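Local coordinates for VirX1 (Cyanophage Syn10, PDB 6QGM), which is a viral halogenase, probably flavin-dependent, of the tryptophan halogenase family that iodinates diverse substrates, at residues Thr334-Asn339 with Gly387-Cys392. Sequence-based numbering, arbitrary orientation.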
loop_
_atom_site.group_PDB
_atom_site.type_symbol
_atom_site.label_atom_id
_atom_site.label_comp_id
_atom_site.label_asym_id
_atom_site.label_seq_id
_atom_site.Cartn_x
_atom_site.Cartn_y
_atom_site.Cartn_z
ATOM N N THR B 334 0.241 17.105 -18.743
ATOM C CA THR B 334 0.896 15.832 -18.333
ATOM C C THR B 334 2.066 16.145 -17.391
ATOM O O THR B 334 2.528 15.228 -16.711
ATOM C CB THR B 334 1.279 15.017 -19.579
ATOM O OG1 THR B 334 2.162 15.782 -20.395
ATOM C CG2 THR B 334 0.076 14.656 -20.418
ATOM N N ARG B 335 2.527 17.400 -17.381
ATOM C CA ARG B 335 3.582 17.903 -16.474
ATOM C C ARG B 335 3.389 19.400 -16.265
ATOM O O ARG B 335 2.971 20.083 -17.218
ATOM C CB ARG B 335 4.970 17.680 -17.067
ATOM C CG ARG B 335 5.453 16.241 -17.000
ATOM C CD ARG B 335 6.850 16.103 -17.570
ATOM N NE ARG B 335 6.876 16.542 -18.952
ATOM C CZ ARG B 335 7.972 16.718 -19.671
ATOM N NH1 ARG B 335 9.159 16.439 -19.166
ATOM N NH2 ARG B 335 7.880 17.136 -20.916
ATOM N N ALA B 336 3.724 19.887 -15.070
ATOM C CA ALA B 336 3.643 21.310 -14.674
ATOM C C ALA B 336 4.978 22.007 -14.965
ATOM O O ALA B 336 4.961 23.159 -15.468
ATOM C CB ALA B 336 3.301 21.383 -13.216
ATOM N N TRP B 337 6.090 21.330 -14.649
ATOM C CA TRP B 337 7.471 21.829 -14.861
ATOM C C TRP B 337 8.082 21.109 -16.059
ATOM O O TRP B 337 8.364 19.907 -15.941
ATOM C CB TRP B 337 8.292 21.618 -13.593
ATOM C CG TRP B 337 9.495 22.507 -13.490
ATOM C CD1 TRP B 337 10.251 23.013 -14.508
ATOM C CD2 TRP B 337 10.087 22.981 -12.271
ATOM N NE1 TRP B 337 11.273 23.770 -14.008
ATOM C CE2 TRP B 337 11.196 23.773 -12.638
ATOM C CE3 TRP B 337 9.781 22.820 -10.918
ATOM C CZ2 TRP B 337 12.005 24.401 -11.690
ATOM C CZ3 TRP B 337 10.579 23.445 -9.987
ATOM C CH2 TRP B 337 11.686 24.208 -10.364
ATOM N N VAL B 338 8.234 21.818 -17.177
ATOM C CA VAL B 338 8.812 21.283 -18.442
ATOM C C VAL B 338 9.963 22.204 -18.841
ATOM O O VAL B 338 9.718 23.425 -18.968
ATOM C CB VAL B 338 7.744 21.219 -19.550
ATOM C CG1 VAL B 338 8.339 20.826 -20.888
ATOM C CG2 VAL B 338 6.612 20.293 -19.170
ATOM N N ASN B 339 11.153 21.646 -19.052
ATOM C CA ASN B 339 12.396 22.427 -19.258
ATOM C C ASN B 339 12.411 23.544 -18.220
ATOM O O ASN B 339 12.123 23.221 -17.047
ATOM C CB ASN B 339 12.493 22.880 -20.713
ATOM C CG ASN B 339 12.604 21.686 -21.621
ATOM O OD1 ASN B 339 11.733 21.449 -22.438
ATOM N ND2 ASN B 339 13.639 20.890 -21.418
ATOM N N GLY B 387 9.778 15.320 -8.894
ATOM C CA GLY B 387 9.052 15.276 -7.610
ATOM C C GLY B 387 7.939 16.300 -7.551
ATOM O O GLY B 387 6.849 15.952 -7.075
ATOM N N PHE B 388 8.204 17.526 -8.011
ATOM C CA PHE B 388 7.227 18.654 -8.117
ATOM C C PHE B 388 6.049 18.231 -9.005
ATOM O O PHE B 388 4.884 18.440 -8.640
ATOM C CB PHE B 388 7.933 19.885 -8.694
ATOM C CG PHE B 388 7.062 21.092 -8.874
ATOM C CD1 PHE B 388 6.249 21.239 -9.981
ATOM C CD2 PHE B 388 7.086 22.104 -7.951
ATOM C CE1 PHE B 388 5.462 22.372 -10.142
ATOM C CE2 PHE B 388 6.309 23.243 -8.112
ATOM C CZ PHE B 388 5.474 23.363 -9.193
ATOM N N ASN B 389 6.362 17.658 -10.176
ATOM C CA ASN B 389 5.368 17.175 -11.170
ATOM C C ASN B 389 4.533 16.075 -10.501
ATOM O O ASN B 389 3.309 16.145 -10.556
ATOM C CB ASN B 389 6.041 16.738 -12.476
ATOM C CG ASN B 389 6.576 17.901 -13.296
ATOM O OD1 ASN B 389 6.159 19.044 -13.127
ATOM N ND2 ASN B 389 7.488 17.622 -14.213
ATOM N N TYR B 390 5.172 15.110 -9.851
ATOM C CA TYR B 390 4.463 13.990 -9.185
ATOM C C TYR B 390 3.547 14.541 -8.094
ATOM O O TYR B 390 2.361 14.201 -8.084
ATOM C CB TYR B 390 5.422 12.944 -8.618
ATOM C CG TYR B 390 4.677 11.789 -8.001
ATOM C CD1 TYR B 390 4.150 11.881 -6.726
ATOM C CD2 TYR B 390 4.433 10.630 -8.710
ATOM C CE1 TYR B 390 3.420 10.849 -6.164
ATOM C CE2 TYR B 390 3.724 9.580 -8.154
ATOM C CZ TYR B 390 3.214 9.685 -6.877
ATOM O OH TYR B 390 2.539 8.629 -6.327
ATOM N N THR B 391 4.064 15.369 -7.194
ATOM C CA THR B 391 3.284 15.898 -6.050
ATOM C C THR B 391 2.026 16.595 -6.564
ATOM O O THR B 391 0.942 16.340 -6.013
ATOM C CB THR B 391 4.129 16.833 -5.187
ATOM O OG1 THR B 391 5.139 15.974 -4.652
ATOM C CG2 THR B 391 3.353 17.559 -4.113
ATOM N N CYS B 392 2.144 17.432 -7.585
ATOM C CA CYS B 392 1.046 18.349 -7.952
ATOM C C CYS B 392 0.073 17.620 -8.884
ATOM O O CYS B 392 -1.130 17.941 -8.861
ATOM C CB CYS B 392 1.605 19.659 -8.491
ATOM S SG CYS B 392 1.698 19.732 -10.289
#
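Asn389 turns its CG anti to its own carbonyl carbon (chi1 -72°), so its amide leaves helix 382-408 and reaches the backbone of strand 337-338, while Trp337 and Phe388 both hold CG anti to the backbone N, which brings the two rings together beside it. Asn389 OD1 accepts from Trp337 N at 2.7 Å, on a lone pair in the carbonyl plane, and Asn389 ND2 returns a nearly straight bond to Trp337 O at 3.0 Å. That oxygen lies almost in the amide plane, so the two bonds favour this flip of the amide and restrain its rotation. A weak, bent bond from Ala336 N to Asn389 OD1, at 3.2 Å, gives the buried oxygen a second donor. Asn389 thus pairs with the strand backbone much as a neighbouring strand would. Arg335 runs obliquely across the amide, its CB, CG and CD lying along ND2, before its chain bends at chi3 and carries the guanidinium away to a salt bridge with Glu239.

Trp337 drives the CE3 corner of its ring at the face of Phe388 in a T-shaped stack: the six-membered rings have centroids 5.3 Å apart and planes at 87°. Trp337 CE3 sits over the rim, 3.8 Å from Phe388 CG. The edge of Phe388 meets the methyl of Ala336, whose CB also packs against Cys392 SG at 3.7 Å.

Within this chain, strand 337-338 is an outermost strand, antiparallel to strand 341-343, of the mixed sheet that includes strand 6-10, consistent with the Rossmann-type nucleotide-binding fold of this family. Val342 touches the side chains of both Trp337 and Phe388, and helix 360-373 packs against Phe388 and Cys392, so the contact fastens the sheet's edge to helix 382-408.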